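Local coordinates for putative exported protein (Bacteroides fragilis NCTC 9343, PDB 3IEE), which is of unknown function but is a predominantly helical, probably exported and lipid-anchored protein built from two helical regions, at residues S33-V41 with Y97-T105; F233-V244 with M260-I269. All blocks are in the same frame, centred on the assembly; numbering follows the deposited sequence.

Interaction 1: residues S33-V41 with Y97-T105; sequences SLGVLKDMV and YTGLFQART
M40, the last helical residue of 33-41, drives its selenium between F101 and R104 and has more surface buried here than any other residue. Its chain is bent at both chi2 and chi3, which folds SE over one face of the R104 guanidinium, 3.6 Å from R104 CZ, while the methyl CE lies near NH2. The same selenium meets F101 at the ring edge, in the ring plane, with M40 SE 3.8 Å from F101 CE1: a Met-aromatic contact made by a selenomethionine. R104 reaches across with its chain extended from CG to NE, and its NE gives a weak, strongly bent hydrogen bond to the backbone carbonyl of M40 (NE to O 3.0 Å, 123° at the hydrogen). R104 NH2 donates to V70 O and to a water, which in turn donates to D39 O; the NH2 bonds, with the weak NE bond, probably limit the rotation of the guanidinium where helix 17-40 ends. Y97, the second largest contributor, points its ring at the other helix. Its OH lies 2.8 Å from S33 OG, which is hydrogen-bonded to Y29 O in its own helix, and Y97 CE1 is flanked by L37 CD2 at 3.8 Å and by V36 CG1. Between the tyrosine and M40, L100 fills the middle: L100 CD2 presses on L37 CD2 at a tight 3.5 Å, and its other methyl, CD1, touches V41 CG2. The helices run nearly parallel, 20° apart, but their axes stay 12.0 Å from each other, a gap spanned by these long side chains. Helix 123-162 packs alongside through I147 and F148, its K144 binds the carbonyls of L37 and V41, and V78 of the short helix 75-78 covers V36 and Y97.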
ATOM      1  N   SER A  33       2.617  -9.136  -6.271  1.00 12.50           N
ATOM      2  CA  SER A  33       3.201  -8.008  -5.534  1.00 13.86           C
ATOM      3  C   SER A  33       2.249  -7.434  -4.495  1.00 14.55           C
ATOM      4  O   SER A  33       2.665  -7.115  -3.370  1.00 16.27           O
ATOM      5  CB  SER A  33       3.642  -6.858  -6.452  1.00 10.73           C
ATOM      6  OG  SER A  33       4.728  -7.185  -7.322  1.00 13.37           O
ATOM      7  N   LEU A  34       0.973  -7.318  -4.851  1.00 14.75           N
ATOM      8  CA  LEU A  34      -0.026  -6.767  -3.949  1.00 16.14           C
ATOM      9  C   LEU A  34      -0.082  -7.612  -2.687  1.00 15.74           C
ATOM     10  O   LEU A  34      -0.098  -7.097  -1.583  1.00 15.25           O
ATOM     11  CB  LEU A  34      -1.404  -6.748  -4.633  1.00 17.66           C
ATOM     12  CG  LEU A  34      -2.572  -6.097  -3.844  1.00 21.12           C
ATOM     13  CD1 LEU A  34      -2.340  -4.620  -3.676  1.00 23.37           C
ATOM     14  CD2 LEU A  34      -3.930  -6.317  -4.579  1.00 23.14           C
ATOM     15  N   GLY A  35      -0.130  -8.919  -2.866  1.00 15.30           N
ATOM     16  CA  GLY A  35      -0.165  -9.845  -1.723  1.00 16.35           C
ATOM     17  C   GLY A  35       1.096  -9.861  -0.881  1.00 13.93           C
ATOM     18  O   GLY A  35       1.067  -9.855   0.361  1.00 16.36           O
ATOM     19  N   VAL A  36       2.230  -9.848  -1.558  1.00 12.97           N
ATOM     20  CA  VAL A  36       3.540  -9.867  -0.913  1.00 14.04           C
ATOM     21  C   VAL A  36       3.758  -8.607  -0.103  1.00 14.17           C
ATOM     22  O   VAL A  36       4.200  -8.637   1.059  1.00 14.57           O
ATOM     23  CB  VAL A  36       4.714 -10.038  -1.914  1.00 12.61           C
ATOM     24  CG1 VAL A  36       6.023  -9.752  -1.217  1.00 12.77           C
ATOM     25  CG2 VAL A  36       4.722 -11.466  -2.536  1.00 14.15           C
ATOM     26  N   LEU A  37       3.447  -7.466  -0.700  1.00 14.09           N
ATOM     27  CA  LEU A  37       3.671  -6.208   0.003  1.00 15.19           C
ATOM     28  C   LEU A  37       2.688  -5.983   1.163  1.00 14.22           C
ATOM     29  O   LEU A  37       2.999  -5.321   2.154  1.00 13.89           O
ATOM     30  CB  LEU A  37       3.598  -5.083  -1.031  1.00 12.93           C
ATOM     31  CG  LEU A  37       4.770  -5.139  -2.016  1.00 11.80           C
ATOM     32  CD1 LEU A  37       4.519  -4.205  -3.207  1.00 13.90           C
ATOM     33  CD2 LEU A  37       6.106  -4.783  -1.349  1.00 12.82           C
ATOM     34  N   LYS A  38       1.486  -6.503   1.007  1.00 14.26           N
ATOM     35  CA  LYS A  38       0.500  -6.537   2.106  1.00 17.82           C
ATOM     36  C   LYS A  38       1.082  -7.295   3.285  1.00 18.01           C
ATOM     37  O   LYS A  38       0.974  -6.831   4.418  1.00 19.69           O
ATOM     38  CB  LYS A  38      -0.830  -7.123   1.621  1.00 16.63           C
ATOM     39  CG  LYS A  38      -1.832  -7.330   2.716  1.00 24.17           C
ATOM     40  CD  LYS A  38      -3.135  -7.881   2.225  1.00 29.38           C
ATOM     41  CE  LYS A  38      -4.093  -8.116   3.393  1.00 35.26           C
ATOM     42  NZ  LYS A  38      -5.094  -9.155   3.017  1.00 37.86           N
ATOM     43  N   ASP A  39       1.713  -8.431   3.006  1.00 17.70           N
ATOM     44  CA  ASP A  39       2.260  -9.328   4.012  1.00 19.78           C
ATOM     45  C   ASP A  39       3.550  -8.809   4.648  1.00 17.28           C
ATOM     46  O   ASP A  39       3.760  -8.982   5.858  1.00 18.64           O
ATOM     47  CB  ASP A  39       2.585 -10.679   3.355  1.00 22.60           C
ATOM     48  CG  ASP A  39       2.130 -11.850   4.141  1.00 31.18           C
ATOM     49  OD1 ASP A  39       1.163 -11.704   4.908  1.00 35.57           O
ATOM     50  OD2 ASP A  39       2.745 -12.953   3.978  1.00 38.13           O
HETATM   51  N   MSE A  40       4.422  -8.207   3.834  1.00 14.93           N
HETATM   52  CA  MSE A  40       5.766  -7.772   4.226  1.00 16.43           C
HETATM   53  C   MSE A  40       5.811  -6.430   4.933  1.00 16.89           C
HETATM   54  O   MSE A  40       6.740  -6.211   5.701  1.00 17.21           O
HETATM   55  CB  MSE A  40       6.722  -7.725   3.041  1.00 15.47           C
HETATM   56  CG  MSE A  40       7.009  -9.086   2.455  1.00 18.60           C
HETATM   57 SE   MSE A  40       7.975 -10.230   3.752  0.75 22.66          SE
HETATM   58  CE  MSE A  40       6.495 -11.227   4.567  1.00 21.00           C
ATOM     59  N   VAL A  41       4.866  -5.551   4.613  1.00 14.97           N
ATOM     60  CA  VAL A  41       4.650  -4.315   5.370  1.00 14.52           C
ATOM     61  C   VAL A  41       3.204  -4.271   5.845  1.00 16.90           C
ATOM     62  O   VAL A  41       2.338  -3.722   5.166  1.00 17.69           O
ATOM     63  CB  VAL A  41       5.000  -3.053   4.565  1.00 15.62           C
ATOM     64  CG1 VAL A  41       4.985  -1.816   5.513  1.00 17.22           C
ATOM     65  CG2 VAL A  41       6.302  -3.203   3.837  1.00 12.67           C
ATOM     66  N   TYR A  97      12.632  -4.440  -4.019  1.00 11.88           N
ATOM     67  CA  TYR A  97      12.326  -5.637  -3.205  1.00 14.60           C
ATOM     68  C   TYR A  97      13.508  -6.022  -2.328  1.00 13.30           C
ATOM     69  O   TYR A  97      13.340  -6.357  -1.143  1.00 14.14           O
ATOM     70  CB  TYR A  97      11.899  -6.787  -4.099  1.00 14.58           C
ATOM     71  CG  TYR A  97      10.422  -6.817  -4.365  1.00 12.59           C
ATOM     72  CD1 TYR A  97       9.515  -7.036  -3.321  1.00 12.00           C
ATOM     73  CD2 TYR A  97       9.910  -6.558  -5.648  1.00 14.39           C
ATOM     74  CE1 TYR A  97       8.158  -7.062  -3.512  1.00 13.16           C
ATOM     75  CE2 TYR A  97       8.545  -6.592  -5.859  1.00 12.08           C
ATOM     76  CZ  TYR A  97       7.658  -6.834  -4.794  1.00 14.12           C
ATOM     77  OH  TYR A  97       6.303  -6.880  -5.023  1.00 14.24           O
ATOM     78  N   THR A  98      14.694  -5.988  -2.910  1.00 14.27           N
ATOM     79  CA  THR A  98      15.912  -6.368  -2.163  1.00 15.40           C
ATOM     80  C   THR A  98      16.082  -5.430  -0.959  1.00 16.23           C
ATOM     81  O   THR A  98      16.315  -5.899   0.177  1.00 18.03           O
ATOM     82  CB  THR A  98      17.151  -6.408  -3.068  1.00 18.97           C
ATOM     83  OG1 THR A  98      16.962  -7.424  -4.060  1.00 19.18           O
ATOM     84  CG2 THR A  98      18.426  -6.733  -2.240  1.00 19.07           C
ATOM     85  N   GLY A  99      15.931  -4.133  -1.209  1.00 16.62           N
ATOM     86  CA  GLY A  99      15.997  -3.114  -0.165  1.00 17.87           C
ATOM     87  C   GLY A  99      14.944  -3.267   0.898  1.00 17.79           C
ATOM     88  O   GLY A  99      15.206  -3.085   2.104  1.00 18.45           O
ATOM     89  N   LEU A 100      13.727  -3.602   0.486  1.00 15.26           N
ATOM     90  CA  LEU A 100      12.649  -3.866   1.418  1.00 15.30           C
ATOM     91  C   LEU A 100      12.959  -5.050   2.334  1.00 15.71           C
ATOM     92  O   LEU A 100      12.824  -4.950   3.579  1.00 16.22           O
ATOM     93  CB  LEU A 100      11.343  -4.141   0.625  1.00 14.43           C
ATOM     94  CG  LEU A 100      10.158  -4.572   1.496  1.00 18.01           C
ATOM     95  CD1 LEU A 100       9.898  -3.651   2.693  1.00 22.38           C
ATOM     96  CD2 LEU A 100       8.920  -4.713   0.652  1.00 18.16           C
ATOM     97  N   PHE A 101      13.385  -6.164   1.745  1.00 16.76           N
ATOM     98  CA  PHE A 101      13.625  -7.371   2.527  1.00 15.30           C
ATOM     99  C   PHE A 101      14.777  -7.104   3.511  1.00 17.72           C
ATOM    100  O   PHE A 101      14.721  -7.541   4.655  1.00 18.47           O
ATOM    101  CB  PHE A 101      13.900  -8.596   1.645  1.00 17.46           C
ATOM    102  CG  PHE A 101      12.674  -9.118   0.904  1.00 16.81           C
ATOM    103  CD1 PHE A 101      11.507  -9.460   1.574  1.00 22.03           C
ATOM    104  CD2 PHE A 101      12.731  -9.346  -0.462  1.00 16.43           C
ATOM    105  CE1 PHE A 101      10.387  -9.959   0.855  1.00 19.77           C
ATOM    106  CE2 PHE A 101      11.648  -9.819  -1.156  1.00 19.11           C
ATOM    107  CZ  PHE A 101      10.466 -10.129  -0.510  1.00 20.61           C
ATOM    108  N   GLN A 102      15.757  -6.317   3.084  1.00 17.23           N
ATOM    109  CA  GLN A 102      16.924  -5.979   3.941  1.00 19.93           C
ATOM    110  C   GLN A 102      16.496  -5.074   5.102  1.00 19.41           C
ATOM    111  O   GLN A 102      16.858  -5.337   6.250  1.00 16.95           O
ATOM    112  CB  GLN A 102      18.057  -5.324   3.134  1.00 22.24           C
ATOM    113  CG  GLN A 102      18.892  -6.333   2.298  1.00 27.72           C
ATOM    114  CD  GLN A 102      20.084  -5.725   1.519  1.00 26.03           C
ATOM    115  OE1 GLN A 102      20.518  -4.607   1.793  1.00 32.37           O
ATOM    116  NE2 GLN A 102      20.594  -6.479   0.536  1.00 23.72           N
ATOM    117  N   ALA A 103      15.706  -4.034   4.803  1.00 18.70           N
ATOM    118  CA  ALA A 103      15.224  -3.124   5.845  1.00 18.74           C
ATOM    119  C   ALA A 103      14.359  -3.845   6.860  1.00 18.22           C
ATOM    120  O   ALA A 103      14.469  -3.586   8.069  1.00 17.98           O
ATOM    121  CB  ALA A 103      14.513  -1.901   5.261  1.00 15.82           C
ATOM    122  N   ARG A 104      13.548  -4.792   6.388  1.00 17.99           N
ATOM    123  CA  ARG A 104      12.650  -5.539   7.244  1.00 17.81           C
ATOM    124  C   ARG A 104      13.431  -6.487   8.170  1.00 19.16           C
ATOM    125  O   ARG A 104      13.133  -6.556   9.362  1.00 17.97           O
ATOM    126  CB  ARG A 104      11.656  -6.293   6.368  1.00 16.03           C
ATOM    127  CG  ARG A 104      10.608  -7.053   7.111  1.00 17.90           C
ATOM    128  CD  ARG A 104       9.569  -7.602   6.136  1.00 23.98           C
ATOM    129  NE  ARG A 104       8.547  -8.374   6.853  1.00 18.82           N
ATOM    130  CZ  ARG A 104       8.702  -9.628   7.225  1.00 25.26           C
ATOM    131  NH1 ARG A 104       9.810 -10.271   6.917  1.00 23.89           N
ATOM    132  NH2 ARG A 104       7.734 -10.246   7.871  1.00 26.41           N
ATOM    133  N   THR A 105      14.423  -7.187   7.605  1.00 18.63           N
ATOM    134  CA  THR A 105      15.358  -8.028   8.368  1.00 18.70           C
ATOM    135  C   THR A 105      15.986  -7.267   9.509  1.00 16.40           C
ATOM    136  O   THR A 105      15.935  -7.708  10.673  1.00 18.42           O
ATOM    137  CB  THR A 105      16.459  -8.598   7.458  1.00 21.71           C
ATOM    138  OG1 THR A 105      15.831  -9.380   6.441  1.00 22.95           O
ATOM    139  CG2 THR A 105      17.432  -9.469   8.299  1.00 24.35           C
TER
HETATM  140  O   HOH W   1       5.234  -8.789   8.004  1.00 27.29           O

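Interaction 2: residues F233-V244 with M260-I269; sequences FLSQVETFIKQV and MLTSAFETSI
Helices 233-244 and 260-268 run antiparallel at 170°, their axes 9.2 Å apart, the CA atoms of F240 and A264, and of F233 and S268, being the nearest across the pair. The small A264 and S268 on the facing surface are consistent with this spacing. A264 CB is met from two directions: the F240 ring comes edge-on, its CD2 4.0 Å away, and the amide oxygen OE1 of Q243 lies 3.3 Å from the same methyl. F240 also turns its edge to the backbone carbonyl of L261 (CE2 to O 3.5 Å), while V244 CG2 of its own helix lies over the rim of one ring face. With CG anti to the backbone N (chi1 178°), the F240 ring is carried along the flank of the facing helix. This is an antiparallel helical hairpin, helix 224-247 turning back into helix 255-268 at the C-terminal end of the DUF3829-like region. At the open end of the hairpin, away from the turn, F233 repeats the edge-on approach, CD1 standing 3.3 Å from S268 O, with CE1 near the serine hydroxyl. That hydroxyl is turned back on its own helix, where S268 OG donates to F265 O in the carbonyl plane, on a lone pair. Q236 lies against S268, their CB atoms 3.7 Å apart. Nearer the interhelical turn, L261 CD2 touches both Q243 CB and V244 CG2, 3.7 Å from each. L186 and M182 of helix 169-189 touch L261 and S268, and I200 and V204 of helix 197-215 pack on V244.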
ATOM      1  N   PHE A 233     -20.084   2.980  -6.617  1.00 11.55           N
ATOM      2  CA  PHE A 233     -18.639   3.033  -6.338  1.00 12.40           C
ATOM      3  C   PHE A 233     -18.169   4.486  -6.365  1.00 13.01           C
ATOM      4  O   PHE A 233     -17.507   4.949  -5.423  1.00 13.33           O
ATOM      5  CB  PHE A 233     -17.850   2.196  -7.345  1.00 13.77           C
ATOM      6  CG  PHE A 233     -16.357   2.348  -7.237  1.00 10.79           C
ATOM      7  CD1 PHE A 233     -15.658   1.715  -6.207  1.00 17.52           C
ATOM      8  CD2 PHE A 233     -15.640   3.104  -8.169  1.00 16.88           C
ATOM      9  CE1 PHE A 233     -14.288   1.856  -6.087  1.00 19.46           C
ATOM     10  CE2 PHE A 233     -14.309   3.221  -8.054  1.00 15.43           C
ATOM     11  CZ  PHE A 233     -13.625   2.588  -7.025  1.00 18.71           C
ATOM     12  N   LEU A 234     -18.540   5.230  -7.416  1.00 11.97           N
ATOM     13  CA  LEU A 234     -18.117   6.632  -7.530  1.00 10.05           C
ATOM     14  C   LEU A 234     -18.580   7.476  -6.329  1.00 10.54           C
ATOM     15  O   LEU A 234     -17.858   8.341  -5.844  1.00 11.63           O
ATOM     16  CB  LEU A 234     -18.648   7.253  -8.816  1.00 10.51           C
ATOM     17  CG  LEU A 234     -18.124   6.739 -10.144  1.00 14.01           C
ATOM     18  CD1 LEU A 234     -18.552   7.621 -11.317  1.00 10.89           C
ATOM     19  CD2 LEU A 234     -16.619   6.592 -10.077  1.00 13.64           C
ATOM     20  N   SER A 235     -19.818   7.245  -5.915  0.60 11.43           N
ATOM     21  CA  SER A 235     -20.371   7.941  -4.747  0.60 11.86           C
ATOM     22  C   SER A 235     -19.564   7.633  -3.492  0.60 11.46           C
ATOM     23  O   SER A 235     -19.256   8.536  -2.685  0.60 13.09           O
ATOM     24  CB  SER A 235     -21.859   7.586  -4.582  0.60 11.90           C
ATOM     25  OG  SER A 235     -22.438   8.296  -3.493  0.60 12.18           O
ATOM     26  N   GLN A 236     -19.141   6.391  -3.362  1.00 13.68           N
ATOM     27  CA  GLN A 236     -18.336   5.970  -2.217  1.00 13.56           C
ATOM     28  C   GLN A 236     -16.911   6.524  -2.240  1.00 14.38           C
ATOM     29  O   GLN A 236     -16.318   6.833  -1.187  1.00 13.63           O
ATOM     30  CB  GLN A 236     -18.339   4.459  -2.141  1.00 18.61           C
ATOM     31  CG  GLN A 236     -19.716   4.024  -1.769  1.00 24.93           C
ATOM     32  CD  GLN A 236     -19.841   2.544  -1.678  1.00 34.56           C
ATOM     33  OE1 GLN A 236     -19.073   1.916  -0.953  1.00 44.64           O
ATOM     34  NE2 GLN A 236     -20.809   1.966  -2.387  1.00 42.03           N
ATOM     35  N   VAL A 237     -16.369   6.648  -3.434  1.00 14.32           N
ATOM     36  CA  VAL A 237     -15.066   7.294  -3.582  1.00 12.49           C
ATOM     37  C   VAL A 237     -15.142   8.741  -3.112  1.00 12.49           C
ATOM     38  O   VAL A 237     -14.285   9.229  -2.383  1.00 13.06           O
ATOM     39  CB  VAL A 237     -14.521   7.221  -5.024  1.00 13.24           C
ATOM     40  CG1 VAL A 237     -13.229   8.065  -5.124  1.00 11.66           C
ATOM     41  CG2 VAL A 237     -14.355   5.758  -5.464  1.00 12.79           C
ATOM     42  N   GLU A 238     -16.179   9.440  -3.512  1.00 11.22           N
ATOM     43  CA  GLU A 238     -16.389  10.803  -3.095  1.00 13.33           C
ATOM     44  C   GLU A 238     -16.516  10.912  -1.559  1.00 12.23           C
ATOM     45  O   GLU A 238     -15.908  11.792  -0.935  1.00 12.50           O
ATOM     46  CB  GLU A 238     -17.567  11.374  -3.839  1.00 16.21           C
ATOM     47  CG  GLU A 238     -17.784  12.854  -3.532  1.00 16.16           C
ATOM     48  CD  GLU A 238     -18.491  13.620  -4.605  1.00 24.77           C
ATOM     49  OE1 GLU A 238     -18.680  13.120  -5.713  1.00 22.29           O
ATOM     50  OE2 GLU A 238     -18.877  14.779  -4.320  1.00 30.82           O
ATOM     51  N   THR A 239     -17.266   9.998  -0.953  1.00 13.18           N
ATOM     52  CA  THR A 239     -17.354   9.933   0.515  1.00 14.28           C
ATOM     53  C   THR A 239     -15.988   9.729   1.158  1.00 12.72           C
ATOM     54  O   THR A 239     -15.646  10.341   2.187  1.00 13.20           O
ATOM     55  CB  THR A 239     -18.306   8.784   0.902  1.00 17.13           C
ATOM     56  OG1 THR A 239     -19.601   9.131   0.397  1.00 15.65           O
ATOM     57  CG2 THR A 239     -18.370   8.528   2.417  1.00 18.66           C
ATOM     58  N   PHE A 240     -15.210   8.855   0.551  1.00 12.47           N
ATOM     59  CA  PHE A 240     -13.859   8.562   1.041  1.00 11.66           C
ATOM     60  C   PHE A 240     -12.957   9.811   0.988  1.00 10.51           C
ATOM     61  O   PHE A 240     -12.269  10.144   1.955  1.00 12.74           O
ATOM     62  CB  PHE A 240     -13.268   7.433   0.221  1.00 14.38           C
ATOM     63  CG  PHE A 240     -11.872   7.073   0.610  1.00 14.18           C
ATOM     64  CD1 PHE A 240     -10.754   7.662  -0.009  1.00 14.11           C
ATOM     65  CD2 PHE A 240     -11.662   6.096   1.542  1.00 13.50           C
ATOM     66  CE1 PHE A 240      -9.427   7.268   0.346  1.00 14.00           C
ATOM     67  CE2 PHE A 240     -10.381   5.720   1.893  1.00 13.34           C
ATOM     68  CZ  PHE A 240      -9.278   6.277   1.298  1.00 14.07           C
ATOM     69  N   ILE A 241     -12.986  10.504  -0.145  1.00 12.09           N
ATOM     70  CA  ILE A 241     -12.207  11.730  -0.298  1.00 12.85           C
ATOM     71  C   ILE A 241     -12.558  12.727   0.799  1.00 13.14           C
ATOM     72  O   ILE A 241     -11.674  13.330   1.434  1.00 14.11           O
ATOM     73  CB  ILE A 241     -12.421  12.360  -1.680  1.00 13.31           C
ATOM     74  CG1 ILE A 241     -11.825  11.495  -2.814  1.00 13.31           C
ATOM     75  CG2 ILE A 241     -11.896  13.859  -1.735  1.00 12.11           C
ATOM     76  CD1 ILE A 241     -12.331  11.939  -4.164  1.00 12.43           C
ATOM     77  N   LYS A 242     -13.844  12.899   1.040  1.00 12.93           N
ATOM     78  CA  LYS A 242     -14.315  13.856   2.045  1.00 13.89           C
ATOM     79  C   LYS A 242     -13.873  13.426   3.474  1.00 13.61           C
ATOM     80  O   LYS A 242     -13.494  14.276   4.298  1.00 14.10           O
ATOM     81  CB  LYS A 242     -15.823  14.067   1.929  1.00 17.56           C
ATOM     82  CG  LYS A 242     -16.173  14.850   0.658  1.00 20.85           C
ATOM     83  CD  LYS A 242     -17.660  15.303   0.480  1.00 26.60           C
ATOM     84  CE  LYS A 242     -18.606  14.177   0.104  1.00 33.36           C
ATOM     85  NZ  LYS A 242     -19.927  14.651  -0.478  1.00 37.77           N
ATOM     86  N   GLN A 243     -13.930  12.137   3.755  1.00 13.32           N
ATOM     87  CA  GLN A 243     -13.484  11.613   5.058  1.00 15.27           C
ATOM     88  C   GLN A 243     -11.972  11.840   5.236  1.00 12.61           C
ATOM     89  O   GLN A 243     -11.526  12.197   6.318  1.00 12.28           O
ATOM     90  CB  GLN A 243     -13.802  10.127   5.172  1.00 16.64           C
ATOM     91  CG  GLN A 243     -15.279   9.781   5.376  1.00 18.86           C
ATOM     92  CD  GLN A 243     -15.450   8.293   5.790  1.00 26.58           C
ATOM     93  OE1 GLN A 243     -14.526   7.460   5.651  1.00 31.09           O
ATOM     94  NE2 GLN A 243     -16.607   7.975   6.333  1.00 30.50           N
ATOM     95  N   VAL A 244     -11.182  11.630   4.184  1.00 11.85           N
ATOM     96  CA  VAL A 244      -9.731  11.784   4.311  1.00 10.10           C
ATOM     97  C   VAL A 244      -9.455  13.255   4.586  1.00 10.29           C
ATOM     98  O   VAL A 244      -8.646  13.567   5.448  1.00 12.88           O
ATOM     99  CB  VAL A 244      -8.933  11.325   3.086  1.00 13.37           C
ATOM    100  CG1 VAL A 244      -7.396  11.705   3.243  1.00 12.36           C
ATOM    101  CG2 VAL A 244      -9.133   9.818   2.825  1.00 12.86           C
HETATM  102  N   MSE A 260     -12.041   3.746  10.113  0.70 18.14           N
HETATM  103  CA  MSE A 260     -13.144   4.402   9.412  0.70 15.17           C
HETATM  104  C   MSE A 260     -12.828   4.452   7.912  0.70 16.86           C
HETATM  105  O   MSE A 260     -13.672   4.119   7.058  0.70 18.57           O
HETATM  106  CB  MSE A 260     -13.370   5.825   9.907  0.70 14.42           C
HETATM  107  CG  MSE A 260     -14.547   6.492   9.283  0.70 17.07           C
HETATM  108 SE   MSE A 260     -14.692   8.322   9.999  0.53 22.74          SE
HETATM  109  CE  MSE A 260     -12.990   9.060   9.349  0.70 17.39           C
ATOM    110  N   LEU A 261     -11.607   4.883   7.603  1.00 16.91           N
ATOM    111  CA  LEU A 261     -11.205   5.026   6.199  1.00 16.67           C
ATOM    112  C   LEU A 261     -11.143   3.654   5.493  1.00 15.04           C
ATOM    113  O   LEU A 261     -11.588   3.542   4.338  1.00 18.44           O
ATOM    114  CB  LEU A 261      -9.866   5.740   6.091  1.00 14.72           C
ATOM    115  CG  LEU A 261      -9.871   7.221   6.504  1.00 14.98           C
ATOM    116  CD1 LEU A 261      -8.463   7.820   6.481  1.00 16.49           C
ATOM    117  CD2 LEU A 261     -10.804   8.068   5.636  1.00 15.30           C
ATOM    118  N   THR A 262     -10.567   2.646   6.169  1.00 18.75           N
ATOM    119  CA  THR A 262     -10.362   1.339   5.521  1.00 19.57           C
ATOM    120  C   THR A 262     -11.743   0.780   5.312  1.00 18.88           C
ATOM    121  O   THR A 262     -12.054   0.222   4.278  1.00 20.31           O
ATOM    122  CB  THR A 262      -9.515   0.372   6.357  1.00 19.63           C
ATOM    123  OG1 THR A 262     -10.173   0.124   7.591  1.00 27.91           O
ATOM    124  CG2 THR A 262      -8.116   0.894   6.612  1.00 18.08           C
ATOM    125  N   SER A 263     -12.633   0.990   6.281  1.00 21.59           N
ATOM    126  CA  SER A 263     -14.015   0.547   6.112  1.00 23.59           C
ATOM    127  C   SER A 263     -14.750   1.232   4.954  1.00 23.73           C
ATOM    128  O   SER A 263     -15.544   0.583   4.253  1.00 23.69           O
ATOM    129  CB  SER A 263     -14.790   0.699   7.424  1.00 24.34           C
ATOM    130  OG  SER A 263     -14.166  -0.128   8.415  1.00 25.93           O
ATOM    131  N   ALA A 264     -14.462   2.512   4.742  1.00 23.82           N
ATOM    132  CA  ALA A 264     -15.049   3.277   3.634  1.00 22.66           C
ATOM    133  C   ALA A 264     -14.551   2.680   2.299  1.00 21.36           C
ATOM    134  O   ALA A 264     -15.326   2.442   1.355  1.00 21.86           O
ATOM    135  CB  ALA A 264     -14.714   4.751   3.766  1.00 22.85           C
ATOM    136  N   PHE A 265     -13.274   2.338   2.281  1.00 17.90           N
ATOM    137  CA  PHE A 265     -12.663   1.684   1.130  1.00 19.85           C
ATOM    138  C   PHE A 265     -13.311   0.321   0.854  1.00 20.16           C
ATOM    139  O   PHE A 265     -13.772   0.038  -0.261  1.00 23.10           O
ATOM    140  CB  PHE A 265     -11.158   1.560   1.369  1.00 21.29           C
ATOM    141  CG  PHE A 265     -10.486   0.641   0.432  1.00 19.22           C
ATOM    142  CD1 PHE A 265     -10.380   0.972  -0.917  1.00 22.57           C
ATOM    143  CD2 PHE A 265     -10.019  -0.606   0.860  1.00 23.28           C
ATOM    144  CE1 PHE A 265      -9.777   0.124  -1.818  1.00 24.26           C
ATOM    145  CE2 PHE A 265      -9.379  -1.486  -0.063  1.00 24.50           C
ATOM    146  CZ  PHE A 265      -9.290  -1.121  -1.398  1.00 25.61           C
ATOM    147  N   GLU A 266     -13.364  -0.523   1.879  1.00 22.71           N
ATOM    148  CA  GLU A 266     -13.928  -1.872   1.727  1.00 24.93           C
ATOM    149  C   GLU A 266     -15.367  -1.849   1.243  1.00 25.01           C
ATOM    150  O   GLU A 266     -15.755  -2.687   0.426  1.00 25.77           O
ATOM    151  CB  GLU A 266     -13.847  -2.625   3.055  1.00 25.50           C
ATOM    152  CG  GLU A 266     -12.447  -2.943   3.501  1.00 27.75           C
ATOM    153  CD  GLU A 266     -11.791  -4.066   2.713  1.00 36.13           C
ATOM    154  OE1 GLU A 266     -12.521  -4.932   2.163  1.00 38.10           O
ATOM    155  OE2 GLU A 266     -10.533  -4.075   2.638  1.00 42.32           O
ATOM    156  N   THR A 267     -16.163  -0.895   1.726  1.00 25.29           N
ATOM    157  CA  THR A 267     -17.541  -0.805   1.292  1.00 27.89           C
ATOM    158  C   THR A 267     -17.610  -0.426  -0.191  1.00 29.84           C
ATOM    159  O   THR A 267     -18.496  -0.870  -0.906  1.00 30.14           O
ATOM    160  CB  THR A 267     -18.344   0.184   2.159  1.00 29.90           C
ATOM    161  OG1 THR A 267     -17.723   1.471   2.118  1.00 40.30           O
ATOM    162  CG2 THR A 267     -18.366  -0.278   3.566  1.00 22.14           C
ATOM    163  N   SER A 268     -16.660   0.378  -0.668  1.00 27.77           N
ATOM    164  CA  SER A 268     -16.719   0.855  -2.068  1.00 28.03           C
ATOM    165  C   SER A 268     -16.507  -0.299  -3.035  1.00 29.66           C
ATOM    166  O   SER A 268     -17.102  -0.318  -4.111  1.00 28.81           O
ATOM    167  CB  SER A 268     -15.685   1.953  -2.330  1.00 26.86           C
ATOM    168  OG  SER A 268     -14.396   1.393  -2.418  1.00 28.20           O
ATOM    169  N   ILE A 269     -15.653  -1.236  -2.662  1.00 29.47           N
ATOM    170  CA  ILE A 269     -15.296  -2.335  -3.577  1.00 36.16           C
ATOM    171  C   ILE A 269     -16.203  -3.590  -3.419  1.00 40.51           C
ATOM    172  O   ILE A 269     -15.978  -4.604  -4.079  1.00 43.68           O
ATOM    173  CB  ILE A 269     -13.789  -2.692  -3.486  1.00 35.54           C
ATOM    174  CG1 ILE A 269     -13.410  -3.227  -2.097  1.00 37.48           C
ATOM    175  CG2 ILE A 269     -12.935  -1.481  -3.861  1.00 35.07           C
ATOM    176  CD1 ILE A 269     -11.996  -3.794  -2.028  1.00 36.05           C
TER

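Overall arrangement
The two contacts lie on opposite sides of the chain's centre, 26 Å apart between their centres, with their nearest atoms about 7 Å from each other and not touching. They follow in series along the chain and share no helix. Interaction 1 joins helices 17-40 and 87-119 within the DUF6845 range and is largely buried; interaction 2 joins the successive helices 224-247 and 255-268 within the DUF3829-like C-terminal range and is only partly buried. The first thus ties together helices distant in sequence, the second neighbours in sequence, and each belongs to the internal packing of a separate helical region of this strand-free protein.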